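N-acetylmuramoyl-L-alanine amidase AmiD (Escherichia coli, PDB 3D2Y) hydrolyses the amide bond between N-acetylmuramoyl residues and L-amino acids in cell-wall glycopeptides, as a zinc-dependent lipoprotein of the outer membrane. Local coordinates at residues 28-41 against 96-110. Numbering follows the deposited sequence.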
loop_
_atom_site.group_PDB
_atom_site.type_symbol
_atom_site.label_atom_id
_atom_site.label_comp_id
_atom_site.label_asym_id
_atom_site.label_seq_id
_atom_site.Cartn_x
_atom_site.Cartn_y
_atom_site.Cartn_z
ATOM N N ARG A 28 2.324 8.980 14.699
ATOM C CA ARG A 28 2.951 9.535 13.514
ATOM C C ARG A 28 2.848 8.564 12.316
ATOM O O ARG A 28 3.014 8.975 11.160
ATOM C CB ARG A 28 4.402 9.873 13.801
ATOM C CG ARG A 28 4.619 10.875 14.945
ATOM C CD ARG A 28 6.139 11.112 15.164
ATOM N NE ARG A 28 6.302 12.019 16.312
ATOM C CZ ARG A 28 6.178 13.347 16.239
ATOM N NH1 ARG A 28 6.327 14.026 17.360
ATOM N NH2 ARG A 28 5.944 14.008 15.061
ATOM N N ILE A 29 2.607 7.274 12.611
ATOM C CA ILE A 29 2.482 6.263 11.570
ATOM C C ILE A 29 0.996 6.150 11.148
ATOM O O ILE A 29 0.128 5.935 11.980
ATOM C CB ILE A 29 3.079 4.890 12.034
ATOM C CG1 ILE A 29 4.576 5.013 12.312
ATOM C CG2 ILE A 29 2.751 3.769 10.998
ATOM C CD1 ILE A 29 5.161 3.973 13.280
ATOM N N LYS A 30 0.715 6.309 9.861
ATOM C CA LYS A 30 -0.644 6.305 9.349
ATOM C C LYS A 30 -0.816 5.352 8.162
ATOM O O LYS A 30 -1.940 5.056 7.787
ATOM C CB LYS A 30 -1.025 7.704 8.854
ATOM C CG LYS A 30 -0.956 8.813 9.952
ATOM C CD LYS A 30 -0.299 10.081 9.424
ATOM C CE LYS A 30 0.130 11.067 10.443
ATOM N NZ LYS A 30 -0.913 12.147 10.409
ATOM N N VAL A 31 0.296 4.887 7.579
ATOM C CA VAL A 31 0.265 4.198 6.293
ATOM C C VAL A 31 1.080 2.900 6.347
ATOM O O VAL A 31 2.157 2.853 6.979
ATOM C CB VAL A 31 0.703 5.160 5.117
ATOM C CG1 VAL A 31 0.814 4.425 3.789
ATOM C CG2 VAL A 31 -0.287 6.381 4.979
ATOM N N LEU A 32 0.505 1.855 5.775
ATOM C CA LEU A 32 1.219 0.566 5.594
ATOM C C LEU A 32 1.379 0.290 4.129
ATOM O O LEU A 32 0.375 0.104 3.407
ATOM C CB LEU A 32 0.428 -0.567 6.237
ATOM C CG LEU A 32 1.051 -1.958 6.236
ATOM C CD1 LEU A 32 2.458 -1.889 6.867
ATOM C CD2 LEU A 32 0.160 -3.046 6.918
ATOM N N VAL A 33 2.637 0.271 3.677
ATOM C CA VAL A 33 2.967 0.077 2.264
ATOM C C VAL A 33 3.488 -1.371 1.937
ATOM O O VAL A 33 4.447 -1.834 2.533
ATOM C CB VAL A 33 4.033 1.095 1.760
ATOM C CG1 VAL A 33 4.291 0.889 0.277
ATOM C CG2 VAL A 33 3.585 2.544 2.002
ATOM N N ILE A 34 2.860 -2.029 0.963
ATOM C CA ILE A 34 3.271 -3.377 0.545
ATOM C C ILE A 34 4.168 -3.331 -0.700
ATOM O O ILE A 34 3.839 -2.660 -1.681
ATOM C CB ILE A 34 2.042 -4.305 0.288
ATOM C CG1 ILE A 34 1.077 -4.237 1.478
ATOM C CG2 ILE A 34 2.483 -5.729 0.123
ATOM C CD1 ILE A 34 1.700 -4.706 2.830
ATOM N N HIS A 35 5.284 -4.056 -0.642
ATOM C CA HIS A 35 6.262 -4.131 -1.748
ATOM C C HIS A 35 6.520 -5.568 -2.124
ATOM O O HIS A 35 6.298 -6.460 -1.275
ATOM C CB HIS A 35 7.642 -3.576 -1.294
ATOM C CG HIS A 35 7.626 -2.147 -0.832
ATOM N ND1 HIS A 35 7.941 -1.097 -1.670
ATOM C CD2 HIS A 35 7.379 -1.605 0.385
ATOM C CE1 HIS A 35 7.850 0.034 -0.996
ATOM N NE2 HIS A 35 7.492 -0.243 0.250
ATOM N N TYR A 36 7.038 -5.806 -3.329
ATOM C CA TYR A 36 7.847 -7.027 -3.583
ATOM C C TYR A 36 9.324 -6.676 -3.807
ATOM O O TYR A 36 9.670 -5.536 -4.163
ATOM C CB TYR A 36 7.322 -7.968 -4.716
ATOM C CG TYR A 36 7.125 -7.324 -6.077
ATOM C CD1 TYR A 36 8.168 -6.642 -6.737
ATOM C CD2 TYR A 36 5.871 -7.375 -6.717
ATOM C CE1 TYR A 36 7.949 -6.012 -7.963
ATOM C CE2 TYR A 36 5.663 -6.775 -7.977
ATOM C CZ TYR A 36 6.704 -6.079 -8.582
ATOM O OH TYR A 36 6.524 -5.452 -9.817
ATOM N N THR A 37 10.179 -7.682 -3.671
ATOM C CA THR A 37 11.633 -7.466 -3.674
ATOM C C THR A 37 12.199 -7.498 -5.083
ATOM O O THR A 37 13.226 -6.885 -5.361
ATOM C CB THR A 37 12.377 -8.541 -2.830
ATOM O OG1 THR A 37 12.199 -9.874 -3.350
ATOM C CG2 THR A 37 11.944 -8.526 -1.427
ATOM N N ALA A 38 11.507 -8.222 -5.955
ATOM C CA ALA A 38 12.054 -8.624 -7.265
ATOM C C ALA A 38 13.428 -9.252 -7.193
ATOM O O ALA A 38 14.273 -8.959 -8.028
ATOM C CB ALA A 38 12.049 -7.423 -8.276
ATOM N N ASP A 39 13.657 -10.126 -6.197
ATOM C CA ASP A 39 14.971 -10.742 -5.975
ATOM C C ASP A 39 14.829 -11.788 -4.851
ATOM O O ASP A 39 13.822 -11.794 -4.121
ATOM C CB ASP A 39 16.011 -9.662 -5.603
ATOM C CG ASP A 39 17.451 -10.026 -6.014
ATOM O OD1 ASP A 39 17.704 -11.157 -6.496
ATOM O OD2 ASP A 39 18.343 -9.156 -5.823
ATOM N N ASP A 40 15.829 -12.660 -4.727
ATOM C CA ASP A 40 15.814 -13.790 -3.797
ATOM C C ASP A 40 16.063 -13.318 -2.387
ATOM O O ASP A 40 16.462 -12.188 -2.182
ATOM C CB ASP A 40 16.891 -14.807 -4.195
ATOM C CG ASP A 40 18.285 -14.232 -4.101
ATOM O OD1 ASP A 40 18.825 -14.188 -2.984
ATOM O OD2 ASP A 40 18.850 -13.831 -5.129
ATOM N N PHE A 41 15.869 -14.196 -1.398
ATOM C CA PHE A 41 15.931 -13.703 -0.026
ATOM C C PHE A 41 17.271 -13.074 0.369
ATOM O O PHE A 41 17.324 -11.936 0.886
ATOM C CB PHE A 41 15.595 -14.829 0.972
ATOM C CG PHE A 41 15.520 -14.330 2.385
ATOM C CD1 PHE A 41 14.409 -13.613 2.814
ATOM C CD2 PHE A 41 16.568 -14.521 3.256
ATOM C CE1 PHE A 41 14.329 -13.136 4.125
ATOM C CE2 PHE A 41 16.494 -14.030 4.555
ATOM C CZ PHE A 41 15.364 -13.334 4.972
ATOM N N LEU A 96 6.289 9.710 1.892
ATOM C CA LEU A 96 5.615 8.641 2.634
ATOM C C LEU A 96 6.466 7.815 3.594
ATOM O O LEU A 96 5.924 7.234 4.556
ATOM C CB LEU A 96 4.730 7.797 1.702
ATOM C CG LEU A 96 3.289 8.258 1.486
ATOM C CD1 LEU A 96 2.437 8.059 2.813
ATOM C CD2 LEU A 96 3.191 9.659 0.942
ATOM N N ASN A 97 7.782 7.851 3.422
ATOM C CA ASN A 97 8.730 7.232 4.348
ATOM C C ASN A 97 8.443 7.744 5.754
ATOM O O ASN A 97 8.507 6.977 6.703
ATOM C CB ASN A 97 10.153 7.619 4.007
ATOM C CG ASN A 97 10.744 6.744 2.934
ATOM O OD1 ASN A 97 10.142 5.731 2.560
ATOM N ND2 ASN A 97 11.929 7.134 2.414
ATOM N N ASP A 98 8.106 9.031 5.846
ATOM C CA ASP A 98 7.982 9.726 7.137
ATOM C C ASP A 98 6.870 9.114 7.976
ATOM O O ASP A 98 6.969 9.068 9.164
ATOM C CB ASP A 98 7.650 11.225 6.953
ATOM C CG ASP A 98 8.764 11.985 6.290
ATOM O OD1 ASP A 98 9.825 11.376 6.036
ATOM O OD2 ASP A 98 8.599 13.184 6.040
ATOM N N THR A 99 5.773 8.743 7.335
ATOM C CA THR A 99 4.572 8.310 8.023
ATOM C C THR A 99 4.149 6.864 7.748
ATOM O O THR A 99 3.021 6.500 8.065
ATOM C CB THR A 99 3.371 9.283 7.714
ATOM O OG1 THR A 99 3.073 9.266 6.299
ATOM C CG2 THR A 99 3.723 10.749 8.163
ATOM N N SER A 100 5.023 6.044 7.177
ATOM C CA SER A 100 4.596 4.700 6.843
ATOM C C SER A 100 5.490 3.649 7.416
ATOM O O SER A 100 6.639 3.916 7.811
ATOM C CB SER A 100 4.509 4.527 5.331
ATOM O OG SER A 100 5.816 4.472 4.728
ATOM N N ILE A 101 4.924 2.455 7.491
ATOM C CA ILE A 101 5.701 1.222 7.675
ATOM C C ILE A 101 5.758 0.498 6.339
ATOM O O ILE A 101 4.792 0.486 5.617
ATOM C CB ILE A 101 5.056 0.377 8.781
ATOM C CG1 ILE A 101 5.411 1.030 10.117
ATOM C CG2 ILE A 101 5.579 -1.054 8.744
ATOM C CD1 ILE A 101 4.776 0.449 11.294
ATOM N N GLY A 102 6.924 -0.068 6.001
ATOM C CA GLY A 102 7.116 -0.703 4.694
ATOM C C GLY A 102 7.356 -2.171 4.943
ATOM O O GLY A 102 8.170 -2.536 5.788
ATOM N N ILE A 103 6.566 -2.997 4.275
ATOM C CA ILE A 103 6.759 -4.455 4.276
ATOM C C ILE A 103 7.177 -4.916 2.903
ATOM O O ILE A 103 6.436 -4.719 1.915
ATOM C CB ILE A 103 5.503 -5.211 4.750
ATOM C CG1 ILE A 103 5.212 -4.828 6.206
ATOM C CG2 ILE A 103 5.718 -6.750 4.642
ATOM C CD1 ILE A 103 3.885 -5.314 6.677
ATOM N N GLU A 104 8.328 -5.584 2.849
ATOM C CA GLU A 104 8.828 -6.179 1.603
ATOM C C GLU A 104 8.581 -7.697 1.611
ATOM O O GLU A 104 8.889 -8.395 2.594
ATOM C CB GLU A 104 10.323 -5.898 1.450
ATOM C CG GLU A 104 10.653 -4.446 1.059
ATOM C CD GLU A 104 10.969 -4.332 -0.399
ATOM O OE1 GLU A 104 11.590 -5.259 -0.929
ATOM O OE2 GLU A 104 10.656 -3.316 -1.023
ATOM N N LEU A 105 8.027 -8.163 0.501
ATOM C CA LEU A 105 7.648 -9.554 0.232
ATOM C C LEU A 105 8.572 -10.120 -0.844
ATOM O O LEU A 105 8.652 -9.597 -1.963
ATOM C CB LEU A 105 6.193 -9.615 -0.213
ATOM C CG LEU A 105 5.109 -8.923 0.635
ATOM C CD1 LEU A 105 3.713 -9.143 0.031
ATOM C CD2 LEU A 105 5.140 -9.487 2.044
ATOM N N GLU A 106 9.270 -11.185 -0.491
ATOM C CA GLU A 106 10.159 -11.835 -1.449
ATOM C C GLU A 106 9.271 -12.405 -2.545
ATOM O O GLU A 106 8.480 -13.316 -2.305
ATOM C CB GLU A 106 10.992 -12.938 -0.821
ATOM C CG GLU A 106 11.913 -13.659 -1.839
ATOM C CD GLU A 106 12.406 -15.058 -1.404
ATOM O OE1 GLU A 106 12.940 -15.760 -2.276
ATOM O OE2 GLU A 106 12.282 -15.438 -0.225
ATOM N N ASN A 107 9.402 -11.854 -3.738
ATOM C CA ASN A 107 8.585 -12.288 -4.869
ATOM C C ASN A 107 9.288 -11.727 -6.096
ATOM O O ASN A 107 9.853 -10.641 -6.018
ATOM C CB ASN A 107 7.141 -11.751 -4.700
ATOM C CG ASN A 107 6.284 -11.960 -5.960
ATOM O OD1 ASN A 107 6.359 -11.166 -6.922
ATOM N ND2 ASN A 107 5.480 -13.042 -5.976
ATOM N N ARG A 108 9.268 -12.460 -7.211
ATOM C CA ARG A 108 10.048 -12.094 -8.400
ATOM C C ARG A 108 9.563 -10.851 -9.170
ATOM O O ARG A 108 10.311 -10.301 -10.010
ATOM C CB ARG A 108 10.154 -13.310 -9.341
ATOM C CG ARG A 108 10.611 -13.003 -10.759
ATOM C CD ARG A 108 10.188 -14.138 -11.746
ATOM N NE ARG A 108 9.798 -15.329 -10.993
ATOM C CZ ARG A 108 8.663 -16.013 -11.135
ATOM N NH1 ARG A 108 7.773 -15.708 -12.069
ATOM N NH2 ARG A 108 8.448 -17.052 -10.337
ATOM N N GLY A 109 8.338 -10.408 -8.879
ATOM C CA GLY A 109 7.691 -9.342 -9.668
ATOM C C GLY A 109 7.358 -9.774 -11.086
ATOM O O GLY A 109 6.920 -10.927 -11.314
ATOM N N TRP A 110 7.564 -8.854 -12.034
ATOM C CA TRP A 110 7.298 -9.101 -13.455
ATOM C C TRP A 110 8.521 -9.463 -14.281
ATOM O O TRP A 110 9.642 -9.028 -14.004
ATOM C CB TRP A 110 6.561 -7.931 -14.132
ATOM C CG TRP A 110 7.297 -6.637 -14.117
ATOM C CD1 TRP A 110 7.110 -5.605 -13.243
ATOM C CD2 TRP A 110 8.300 -6.197 -15.041
ATOM N NE1 TRP A 110 7.952 -4.574 -13.536
ATOM C CE2 TRP A 110 8.691 -4.902 -14.642
ATOM C CE3 TRP A 110 8.916 -6.777 -16.168
ATOM C CZ2 TRP A 110 9.672 -4.168 -15.325
ATOM C CZ3 TRP A 110 9.896 -6.047 -16.840
ATOM C CH2 TRP A 110 10.260 -4.756 -16.417
HETATM O O HOH W 1 15.556 -16.871 -1.735
#
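V33 brackets G102 of strand 100-105: its N donates to I101 O and its O accepts from I103 N, both bonds almost straight. This parallel ladder begins where T99 O takes two donors, K30 N at 2.9 Å and V31 N, and runs on through H35 to T37 N, which binds L105 O. L105 N donates to H35 O at 3.0 Å.

Apolar packing fills the face carrying L32, I34, I101, I103 and L105. With CG anti to the backbone N (chi1 -176°), L32 brings CD1 against both isoleucines, 3.7 Å from I103 CD1 and equally close to I101 CG2. Further along, I34 CG2 meets L105 CD1 at 3.6 Å. Helix 124-141 covers I101 on this side.

On the other face H35 and E104 are paired, their side chains crossing at a slant. The bent E104 chain brings OE2 to 3.0 Å from H35 CB, with carboxylate and imidazole planes 30° apart, while I103 O lies at the ring edge. H84 hydrogen-bonds H35 NE2.

Where strand 31-36 ends, G109 CA from the loop after strand 100-105 sits over the centre of the Y36 ring in a CH-pi contact, 3.6 Å from the centroid. An Asx turn, G109 N to N107 OD1, shapes this loop. T37 OG1 donates to D39 O and weakly accepts from N107 N. A water joins F41 N to E106 OE1, and E106 OE2 also accepts from A61 N.

These are neighbouring central strands of the mixed sheet in the amidase_2/PGRP fold. Their carboxyl-terminal ends, and the residue just after 31-36, supply the active site: H35 binds zinc with H151 and D161, E104 is the proton acceptor, and Y36 and T37 bind substrate, T37 O hydrogen-bonding the bound peptide.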